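Long-range contacts in membrane-bound protease PH1510 (PDB 6M4B), which cleaves proteins preferentially near hydrophobic or aromatic amino acids and can degrade casein and a stomatin homolog in vitro, this chain being its N-terminal protease domain: residues V10-I15 / I43-T48; I71-P76 / R173-L178; Y132-A137 / I146-I151. The protein carries 1 engineered substitution. All coordinates share one frame; numbering follows the deposited sequence.

Interaction 1: residues V10-I15 / I43-T48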
loop_
_atom_site.group_PDB
_atom_site.type_symbol
_atom_site.label_atom_id
_atom_site.label_comp_id
_atom_site.label_asym_id
_atom_site.label_seq_id
_atom_site.Cartn_x
_atom_site.Cartn_y
_atom_site.Cartn_z
ATOM N N VAL A 10 12.572 16.432 17.681
ATOM C CA VAL A 10 12.053 15.092 17.554
ATOM C C VAL A 10 10.887 14.900 18.524
ATOM O O VAL A 10 11.033 15.069 19.731
ATOM C CB VAL A 10 13.138 14.022 17.788
ATOM C CG1 VAL A 10 12.543 12.614 17.742
ATOM C CG2 VAL A 10 14.194 14.139 16.691
ATOM N N TYR A 11 9.739 14.523 17.977
ATOM C CA TYR A 11 8.595 14.162 18.812
ATOM C C TYR A 11 8.649 12.690 19.159
ATOM O O TYR A 11 9.243 11.892 18.430
ATOM C CB TYR A 11 7.298 14.524 18.134
ATOM C CG TYR A 11 7.043 16.030 18.145
ATOM C CD1 TYR A 11 6.544 16.659 19.290
ATOM C CD2 TYR A 11 7.303 16.812 17.029
ATOM C CE1 TYR A 11 6.289 18.009 19.304
ATOM C CE2 TYR A 11 7.049 18.174 17.031
ATOM C CZ TYR A 11 6.542 18.767 18.168
ATOM O OH TYR A 11 6.301 20.110 18.178
ATOM N N VAL A 12 8.077 12.357 20.305
ATOM C CA VAL A 12 7.970 10.992 20.800
ATOM C C VAL A 12 6.503 10.805 21.216
ATOM O O VAL A 12 5.988 11.628 21.959
ATOM C CB VAL A 12 8.900 10.731 21.997
ATOM C CG1 VAL A 12 8.752 9.331 22.530
ATOM C CG2 VAL A 12 10.360 10.942 21.609
ATOM N N ALA A 13 5.845 9.750 20.733
ATOM C CA ALA A 13 4.540 9.381 21.233
ATOM C C ALA A 13 4.512 7.916 21.567
ATOM O O ALA A 13 5.417 7.162 21.213
ATOM C CB ALA A 13 3.478 9.725 20.228
ATOM N N GLN A 14 3.483 7.519 22.277
ATOM C CA GLN A 14 3.341 6.156 22.743
ATOM C C GLN A 14 2.055 5.633 22.147
ATOM O O GLN A 14 1.033 6.336 22.176
ATOM C CB GLN A 14 3.216 6.092 24.237
ATOM C CG GLN A 14 4.419 6.557 25.024
ATOM C CD GLN A 14 4.323 6.183 26.484
ATOM O OE1 GLN A 14 4.792 5.124 26.897
ATOM N NE2 GLN A 14 3.701 7.046 27.273
ATOM N N ILE A 15 2.112 4.422 21.599
ATOM C CA ILE A 15 0.920 3.701 21.170
ATOM C C ILE A 15 0.993 2.280 21.719
ATOM O O ILE A 15 1.963 1.531 21.467
ATOM C CB ILE A 15 0.718 3.803 19.639
ATOM C CG1 ILE A 15 0.298 5.237 19.296
ATOM C CG2 ILE A 15 -0.372 2.845 19.148
ATOM C CD1 ILE A 15 0.358 5.588 17.851
ATOM N N ILE A 43 9.186 9.683 16.733
ATOM C CA ILE A 43 9.423 8.355 17.264
ATOM C C ILE A 43 8.119 7.892 17.913
ATOM O O ILE A 43 7.510 8.604 18.699
ATOM C CB ILE A 43 10.520 8.320 18.321
ATOM C CG1 ILE A 43 11.874 8.712 17.683
ATOM C CG2 ILE A 43 10.621 6.914 18.940
ATOM C CD1 ILE A 43 12.942 9.083 18.703
ATOM N N ILE A 44 7.680 6.703 17.535
ATOM C CA ILE A 44 6.494 6.124 18.085
ATOM C C ILE A 44 6.913 4.894 18.818
ATOM O O ILE A 44 7.394 3.952 18.215
ATOM C CB ILE A 44 5.456 5.883 17.002
ATOM C CG1 ILE A 44 4.968 7.259 16.550
ATOM C CG2 ILE A 44 4.331 5.009 17.541
ATOM C CD1 ILE A 44 4.061 7.231 15.371
ATOM N N GLU A 45 6.740 4.951 20.143
ATOM C CA GLU A 45 7.039 3.847 21.044
ATOM C C GLU A 45 5.846 2.887 20.997
ATOM O O GLU A 45 4.745 3.244 21.408
ATOM C CB GLU A 45 7.269 4.347 22.464
ATOM C CG GLU A 45 8.604 5.071 22.626
ATOM C CD GLU A 45 8.768 5.765 23.983
ATOM O OE1 GLU A 45 7.784 5.821 24.749
ATOM O OE2 GLU A 45 9.874 6.272 24.278
ATOM N N LEU A 46 6.060 1.707 20.430
ATOM C CA LEU A 46 4.957 0.835 20.055
ATOM C C LEU A 46 4.998 -0.450 20.861
ATOM O O LEU A 46 6.042 -1.036 21.041
ATOM C CB LEU A 46 5.012 0.497 18.557
ATOM C CG LEU A 46 3.896 -0.405 18.009
ATOM C CD1 LEU A 46 2.571 0.337 17.971
ATOM C CD2 LEU A 46 4.285 -0.887 16.636
ATOM N N ASP A 47 3.842 -0.826 21.404
ATOM C CA ASP A 47 3.668 -2.088 22.127
ATOM C C ASP A 47 2.259 -2.594 21.768
ATOM O O ASP A 47 1.239 -2.015 22.175
ATOM C CB ASP A 47 3.812 -1.873 23.641
ATOM C CG ASP A 47 3.814 -3.180 24.438
ATOM O OD1 ASP A 47 3.928 -4.269 23.835
ATOM O OD2 ASP A 47 3.778 -3.122 25.691
ATOM N N THR A 48 2.205 -3.635 20.958
ATOM C CA THR A 48 0.915 -4.126 20.489
ATOM C C THR A 48 0.979 -5.619 20.272
ATOM O O THR A 48 2.011 -6.138 19.861
ATOM C CB THR A 48 0.471 -3.416 19.202
ATOM O OG1 THR A 48 -0.832 -3.871 18.823
ATOM C CG2 THR A 48 1.441 -3.657 18.028
#

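Interaction 2: residues I71-P76 / R173-L178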
loop_
_atom_site.group_PDB
_atom_site.type_symbol
_atom_site.label_atom_id
_atom_site.label_comp_id
_atom_site.label_asym_id
_atom_site.label_seq_id
_atom_site.Cartn_x
_atom_site.Cartn_y
_atom_site.Cartn_z
ATOM N N ILE A 71 9.835 6.786 13.021
ATOM C CA ILE A 71 10.674 5.747 13.593
ATOM C C ILE A 71 9.743 4.937 14.489
ATOM O O ILE A 71 9.100 5.493 15.373
ATOM C CB ILE A 71 11.854 6.342 14.370
ATOM C CG1 ILE A 71 12.728 7.145 13.403
ATOM C CG2 ILE A 71 12.670 5.233 15.016
ATOM C CD1 ILE A 71 13.841 7.916 14.059
ATOM N N ILE A 72 9.694 3.627 14.264
ATOM C CA ILE A 72 8.914 2.749 15.099
ATOM C C ILE A 72 9.892 2.134 16.093
ATOM O O ILE A 72 10.885 1.539 15.694
ATOM C CB ILE A 72 8.163 1.673 14.269
ATOM C CG1 ILE A 72 7.147 2.336 13.317
ATOM C CG2 ILE A 72 7.469 0.708 15.186
ATOM C CD1 ILE A 72 6.024 3.089 13.961
ATOM N N TYR A 73 9.603 2.335 17.380
ATOM C CA TYR A 73 10.482 1.953 18.455
ATOM C C TYR A 73 9.700 1.015 19.337
ATOM O O TYR A 73 8.758 1.429 20.012
ATOM C CB TYR A 73 10.944 3.163 19.241
ATOM C CG TYR A 73 11.941 2.939 20.396
ATOM C CD1 TYR A 73 12.756 1.824 20.449
ATOM C CD2 TYR A 73 12.061 3.881 21.432
ATOM C CE1 TYR A 73 13.679 1.651 21.459
ATOM C CE2 TYR A 73 12.983 3.710 22.476
ATOM C CZ TYR A 73 13.814 2.624 22.471
ATOM O OH TYR A 73 14.751 2.436 23.486
ATOM N N VAL A 74 10.093 -0.251 19.297
ATOM C CA VAL A 74 9.430 -1.270 20.078
ATOM C C VAL A 74 9.952 -1.162 21.522
ATOM O O VAL A 74 11.111 -1.493 21.828
ATOM C CB VAL A 74 9.665 -2.690 19.526
ATOM C CG1 VAL A 74 8.712 -3.666 20.246
ATOM C CG2 VAL A 74 9.414 -2.721 18.014
ATOM N N TYR A 75 9.080 -0.691 22.390
ATOM C CA TYR A 75 9.470 -0.139 23.689
ATOM C C TYR A 75 8.201 -0.019 24.558
ATOM O O TYR A 75 7.120 0.288 24.002
ATOM C CB TYR A 75 10.109 1.240 23.455
ATOM C CG TYR A 75 10.540 1.977 24.691
ATOM C CD1 TYR A 75 9.626 2.765 25.413
ATOM C CD2 TYR A 75 11.865 1.923 25.131
ATOM C CE1 TYR A 75 10.027 3.461 26.553
ATOM C CE2 TYR A 75 12.276 2.601 26.281
ATOM C CZ TYR A 75 11.352 3.367 26.971
ATOM O OH TYR A 75 11.741 4.032 28.074
ATOM N N PRO A 76 8.323 -0.203 25.902
ATOM C CA PRO A 76 9.511 -0.444 26.759
ATOM C C PRO A 76 9.931 -1.870 26.736
ATOM O O PRO A 76 9.246 -2.670 26.117
ATOM C CB PRO A 76 9.016 -0.094 28.176
ATOM C CG PRO A 76 7.555 -0.358 28.119
ATOM C CD PRO A 76 7.107 0.006 26.720
ATOM N N ARG A 173 18.408 1.014 24.236
ATOM C CA ARG A 173 17.901 0.941 25.608
ATOM C C ARG A 173 16.964 2.075 25.940
ATOM O O ARG A 173 16.104 1.896 26.760
ATOM C CB ARG A 173 19.052 1.063 26.595
ATOM C CG ARG A 173 20.169 0.033 26.453
ATOM C CD ARG A 173 21.245 0.228 27.520
ATOM N NE ARG A 173 21.593 1.628 27.830
ATOM C CZ ARG A 173 22.667 2.272 27.381
ATOM N NH1 ARG A 173 22.858 3.554 27.746
ATOM N NH2 ARG A 173 23.535 1.666 26.550
ATOM N N ASP A 174 17.159 3.243 25.317
ATOM C CA ASP A 174 16.296 4.397 25.550
ATOM C C ASP A 174 16.362 5.385 24.406
ATOM O O ASP A 174 17.073 5.154 23.428
ATOM C CB ASP A 174 16.666 5.126 26.877
ATOM C CG ASP A 174 18.156 5.483 26.963
ATOM O OD1 ASP A 174 18.796 5.775 25.924
ATOM O OD2 ASP A 174 18.693 5.454 28.089
ATOM N N ILE A 175 15.536 6.420 24.516
ATOM C CA ILE A 175 15.435 7.424 23.512
ATOM C C ILE A 175 16.804 7.997 23.170
ATOM O O ILE A 175 17.149 8.145 22.013
ATOM C CB ILE A 175 14.422 8.517 23.894
ATOM C CG1 ILE A 175 12.961 7.996 23.853
ATOM C CG2 ILE A 175 14.525 9.678 22.921
ATOM C CD1 ILE A 175 12.479 7.504 22.484
ATOM N N ASN A 176 17.589 8.301 24.170
ATOM C CA ASN A 176 18.906 8.895 23.943
ATOM C C ASN A 176 19.873 7.957 23.154
ATOM O O ASN A 176 20.560 8.402 22.221
ATOM C CB ASN A 176 19.484 9.277 25.309
ATOM C CG ASN A 176 20.600 10.314 25.227
ATOM O OD1 ASN A 176 20.385 11.558 25.374
ATOM N ND2 ASN A 176 21.813 9.812 25.009
ATOM N N GLU A 177 19.908 6.663 23.504
ATOM C CA GLU A 177 20.715 5.708 22.730
ATOM C C GLU A 177 20.121 5.560 21.293
ATOM O O GLU A 177 20.866 5.446 20.338
ATOM C CB GLU A 177 20.895 4.355 23.454
ATOM C CG GLU A 177 22.070 3.574 22.871
ATOM C CD GLU A 177 22.364 2.178 23.499
ATOM O OE1 GLU A 177 21.466 1.350 23.791
ATOM O OE2 GLU A 177 23.566 1.867 23.627
ATOM N N LEU A 178 18.795 5.613 21.146
ATOM C CA LEU A 178 18.154 5.521 19.808
ATOM C C LEU A 178 18.616 6.681 18.891
ATOM O O LEU A 178 19.171 6.444 17.785
ATOM C CB LEU A 178 16.619 5.454 19.921
ATOM C CG LEU A 178 15.760 5.322 18.638
ATOM C CD1 LEU A 178 14.360 4.883 18.977
ATOM C CD2 LEU A 178 15.641 6.647 17.897
#

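Interaction 3: residues Y132-A137 / I146-I151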
loop_
_atom_site.group_PDB
_atom_site.type_symbol
_atom_site.label_atom_id
_atom_site.label_comp_id
_atom_site.label_asym_id
_atom_site.label_seq_id
_atom_site.Cartn_x
_atom_site.Cartn_y
_atom_site.Cartn_z
ATOM N N TYR A 132 2.039 -8.777 0.690
ATOM C CA TYR A 132 2.080 -7.437 1.293
ATOM C C TYR A 132 3.296 -7.233 2.245
ATOM O O TYR A 132 4.055 -6.257 2.099
ATOM C CB TYR A 132 0.808 -7.161 2.004
ATOM C CG TYR A 132 0.683 -5.811 2.594
ATOM C CD1 TYR A 132 0.598 -4.690 1.787
ATOM C CD2 TYR A 132 0.594 -5.637 3.976
ATOM C CE1 TYR A 132 0.480 -3.425 2.309
ATOM C CE2 TYR A 132 0.421 -4.379 4.517
ATOM C CZ TYR A 132 0.396 -3.283 3.713
ATOM O OH TYR A 132 0.235 -2.049 4.268
ATOM N N ILE A 133 3.533 -8.192 3.131
ATOM C CA ILE A 133 4.626 -8.093 4.103
ATOM C C ILE A 133 5.999 -8.117 3.410
ATOM O O ILE A 133 6.884 -7.335 3.758
ATOM C CB ILE A 133 4.537 -9.144 5.221
ATOM C CG1 ILE A 133 5.200 -8.593 6.494
ATOM C CG2 ILE A 133 5.138 -10.500 4.810
ATOM C CD1 ILE A 133 5.085 -9.499 7.681
ATOM N N LYS A 134 6.110 -8.895 2.343
ATOM C CA LYS A 134 7.325 -8.940 1.557
ATOM C C LYS A 134 7.598 -7.639 0.819
ATOM O O LYS A 134 8.743 -7.207 0.707
ATOM C CB LYS A 134 7.313 -10.101 0.583
ATOM C CG LYS A 134 7.619 -11.437 1.233
ATOM C CD LYS A 134 7.514 -12.590 0.257
ATOM C CE LYS A 134 8.606 -12.602 -0.811
ATOM N NZ LYS A 134 9.460 -13.801 -0.724
ATOM N N SER A 135 6.546 -6.996 0.360
ATOM C CA SER A 135 6.662 -5.744 -0.291
ATOM C C SER A 135 7.150 -4.654 0.680
ATOM O O SER A 135 7.968 -3.863 0.274
ATOM C CB SER A 135 5.334 -5.324 -0.912
ATOM O OG SER A 135 4.367 -4.868 0.020
ATOM N N LEU A 136 6.641 -4.622 1.925
ATOM C CA LEU A 136 7.111 -3.662 2.903
ATOM C C LEU A 136 8.612 -3.897 3.188
ATOM O O LEU A 136 9.376 -2.944 3.194
ATOM C CB LEU A 136 6.290 -3.711 4.189
ATOM C CG LEU A 136 4.772 -3.479 4.057
ATOM C CD1 LEU A 136 4.167 -3.528 5.430
ATOM C CD2 LEU A 136 4.519 -2.138 3.395
ATOM N N ALA A 137 9.030 -5.158 3.289
ATOM C CA ALA A 137 10.429 -5.467 3.418
ATOM C C ALA A 137 11.269 -5.023 2.221
ATOM O O ALA A 137 12.296 -4.383 2.402
ATOM C CB ALA A 137 10.642 -6.959 3.701
ATOM N N ILE A 146 12.845 -13.370 5.780
ATOM C CA ILE A 146 12.452 -13.370 7.195
ATOM C C ILE A 146 11.064 -12.824 7.361
ATOM O O ILE A 146 10.279 -13.390 8.124
ATOM C CB ILE A 146 13.417 -12.549 8.096
ATOM C CG1 ILE A 146 14.756 -13.288 8.207
ATOM C CG2 ILE A 146 12.833 -12.318 9.492
ATOM C CD1 ILE A 146 14.710 -14.608 8.955
ATOM N N ALA A 147 10.752 -11.745 6.658
ATOM C CA ALA A 147 9.399 -11.165 6.752
ATOM C C ALA A 147 8.326 -12.198 6.388
ATOM O O ALA A 147 7.299 -12.293 7.050
ATOM C CB ALA A 147 9.259 -9.919 5.881
ATOM N N GLU A 148 8.572 -12.955 5.330
ATOM C CA GLU A 148 7.659 -14.036 4.915
ATOM C C GLU A 148 7.542 -15.073 6.040
ATOM O O GLU A 148 6.448 -15.443 6.423
ATOM C CB GLU A 148 8.140 -14.705 3.619
ATOM C CG GLU A 148 7.209 -15.830 3.174
ATOM C CD GLU A 148 7.538 -16.454 1.810
ATOM O OE1 GLU A 148 7.005 -17.530 1.534
ATOM O OE2 GLU A 148 8.330 -15.935 1.025
ATOM N N GLU A 149 8.665 -15.450 6.639
ATOM C CA GLU A 149 8.608 -16.386 7.754
ATOM C C GLU A 149 7.845 -15.922 8.964
ATOM O O GLU A 149 7.304 -16.761 9.692
ATOM C CB GLU A 149 9.982 -16.878 8.138
ATOM C CG GLU A 149 10.721 -17.564 6.972
ATOM C CD GLU A 149 12.116 -18.011 7.353
ATOM O OE1 GLU A 149 12.456 -17.937 8.532
ATOM O OE2 GLU A 149 12.853 -18.487 6.494
ATOM N N PHE A 150 7.749 -14.619 9.207
ATOM C CA PHE A 150 6.882 -14.185 10.278
ATOM C C PHE A 150 5.471 -14.768 10.100
ATOM O O PHE A 150 4.725 -14.880 11.073
ATOM C CB PHE A 150 6.723 -12.647 10.353
ATOM C CG PHE A 150 7.973 -11.867 10.696
ATOM C CD1 PHE A 150 9.007 -12.413 11.451
ATOM C CD2 PHE A 150 8.114 -10.542 10.227
ATOM C CE1 PHE A 150 10.132 -11.678 11.772
ATOM C CE2 PHE A 150 9.238 -9.787 10.549
ATOM C CZ PHE A 150 10.242 -10.349 11.347
ATOM N N ILE A 151 5.066 -14.975 8.855
ATOM C CA ILE A 151 3.765 -15.507 8.539
ATOM C C ILE A 151 3.860 -17.036 8.456
ATOM O O ILE A 151 3.136 -17.724 9.157
ATOM C CB ILE A 151 3.201 -14.927 7.202
ATOM C CG1 ILE A 151 2.786 -13.482 7.384
ATOM C CG2 ILE A 151 2.007 -15.731 6.677
ATOM C CD1 ILE A 151 2.325 -12.797 6.120
#

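Interaction 1: residues V10-I15 / I43-T48
Tyr11 and Ile43 start a run of five backbone hydrogen bonds that passes back and forth between the two strands. Ile43 N donates to Tyr11 O at 2.8 Å. Ala13 then uses both of its polar backbone atoms here: its N reaches Ile43 O at 2.9 Å, and its O accepts from Glu45 N. Ile15 does the same, donating to Glu45 O and accepting from Asp47 N at 3.0 Å. Val12 CA approaches Ile43 O at 3.2 Å in a CA-H...O contact, so that carbonyl has a weaker second donor. The backbone groups between these turn outward: Val10 bonds to Glu204 and Arg206, Val12 to Arg206 and Leu208, and Ile44 N and Leu46 N probably donate to Ile71 O and Tyr73 O. These are the two strands of a beta-alpha-beta unit in the ClpP/crotonase-like fold, joined in parallel through helix 21-36. Phe27 of that helix touches both Ile15 and Ile44, and Ile15 CD1 meets Ile44 CG2 at 4.0 Å. The other face carries Val12, Gln14, Ile43 and Glu45. Here Glu45 holds its extended chain with CG beside the backbone N (chi1 -73°), and its OE1 comes within 3.5 Å of Gln14 CG. The Gln14 amide and the carboxylate are turned 85° apart and do not hydrogen-bond. Glu45 OE2 lies 3.7 Å from Val12 CG1, and Ile175 and Tyr75 also touch this carboxylate; this largely apolar setting, with the Gln14 oxygen nearby, might raise its pKa. At the C-terminal end of strand 41-47, the Asp47 side chain accepts from Ser80 N through OD1, while the Thr48 hydroxyl is hydrogen-bonded to Gly17 O and to N of Gly50, a substrate-binding residue.

Interaction 2: residues I71-P76 / R173-L178
Leu178 lays its CD1 methyl over one face of the Tyr73 ring, 3.6 Å from the centroid and 19° off the normal, a CH-pi contact. The two side chains run past each other in opposite directions, and Tyr73 has its CG anti to the backbone N (chi1 -178°), directed at the helix. The opposite face of the ring is covered over its centre by CB of Tyr75, so Tyr73 is sandwiched between a methyl and a methylene. Two further apolar contacts widen the patch: Ile175 CD1 reaches Tyr73 CD2 at 3.8 Å, and Ile71 CG2 comes more loosely to Leu178 CD1 at 4.3 Å. Through them the first turn of helix 175-182 rests on strand 70-74 of the parallel sheet, with neighbouring strands supplying Ile43 and Ala96 against Leu178.

The polar atoms meet near residues 172-174. The Tyr73 hydroxyl is hydrogen-bonded to Ala172 O; Asp174 N lies 3.1 Å from Tyr73 OH, but at an angle too poor for a bond. The Tyr75 ring adds edge packing alone, Tyr75 CE2 lying 3.9 Å from Arg173 O, which sits close to the ring plane.

The helix start is held by bonds of its own. Asp174 is the N-cap, its OD1 accepting from Glu177 N at 2.8 Å. Glu177 reaches back, OE1 taking Arg173 N through its anti lone pair and OE2 forming a salt bridge with Arg173 NH2 at 2.9 Å. Two carboxylates at the amino end of a helix would probably be stabilised by its dipole.

No hydrogen bond joins the two segments directly, so their grip is mainly apolar; the faces of Tyr73 are packed and its hydroxyl is tied to Ala172, which together are likely to fix the rotation of the ring.

Interaction 3: residues Y132-A137 / I146-I151
Ile133 sets CG1 anti to its backbone N (chi1 -152°), which leaves CG2 in the crowded position between N and the carbonyl carbon, and both branches are turned onto the facing helix. CG2 meets Ala147 O at 3.6 Å and Ile151 CD1 at 3.9 Å, while CD1 touches the edge of the Phe150 ring, 4.1 Å from CD2. Ala137 CB and Ala147 CB also come together, at 3.9 Å; with so small a side chain in the way, the backbones approach to 6.0 Å between CA of Lys134 and CA of Ala147.

Along one flank, Lys134 bends at chi3 (69°) and chi4, and NZ forms a salt bridge with Glu148 OE2 at 3.0 Å, nearly along the C-O axis. Lys134 CD lies 4.0 Å from Glu148 CB, so the bridge also covers aliphatic surface. An alanine in place of Lys134 would probably leave the Glu148 carboxylate without this cationic mate and freer to turn.

Elsewhere on helix 123-139, Ser135 packs on Ser135 of the second subunit. The two helices, running at 152° to each other, form an antiparallel helical hairpin beside the active site: helix 123-139 carries the catalytic Lys124 in its first turn, and the side chain of Ile151 is about 4 Å from that of Pro108 in the substrate-binding segment.

Overall arrangement
From the N terminus, interaction 1 closes first, bringing strand 41-47 beside strand 9-16 once helix 21-36 has crossed over. Interaction 2 follows in series: strand 70-74, the next in the same parallel sheet, is met by helix 175-182, nearly a hundred residues on. The two touch, with centres 9 Å apart, and build one continuous region of sheet and covering helix. Interaction 3 is nested inside the long loop that interaction 2 closes, and none of the three cross. It joins helices 123-139 and 144-152 on the opposite side of the chain's centre, with its centre about 22 Å from that of interaction 1, beside substrate-binding residue Pro108 and touching the second subunit.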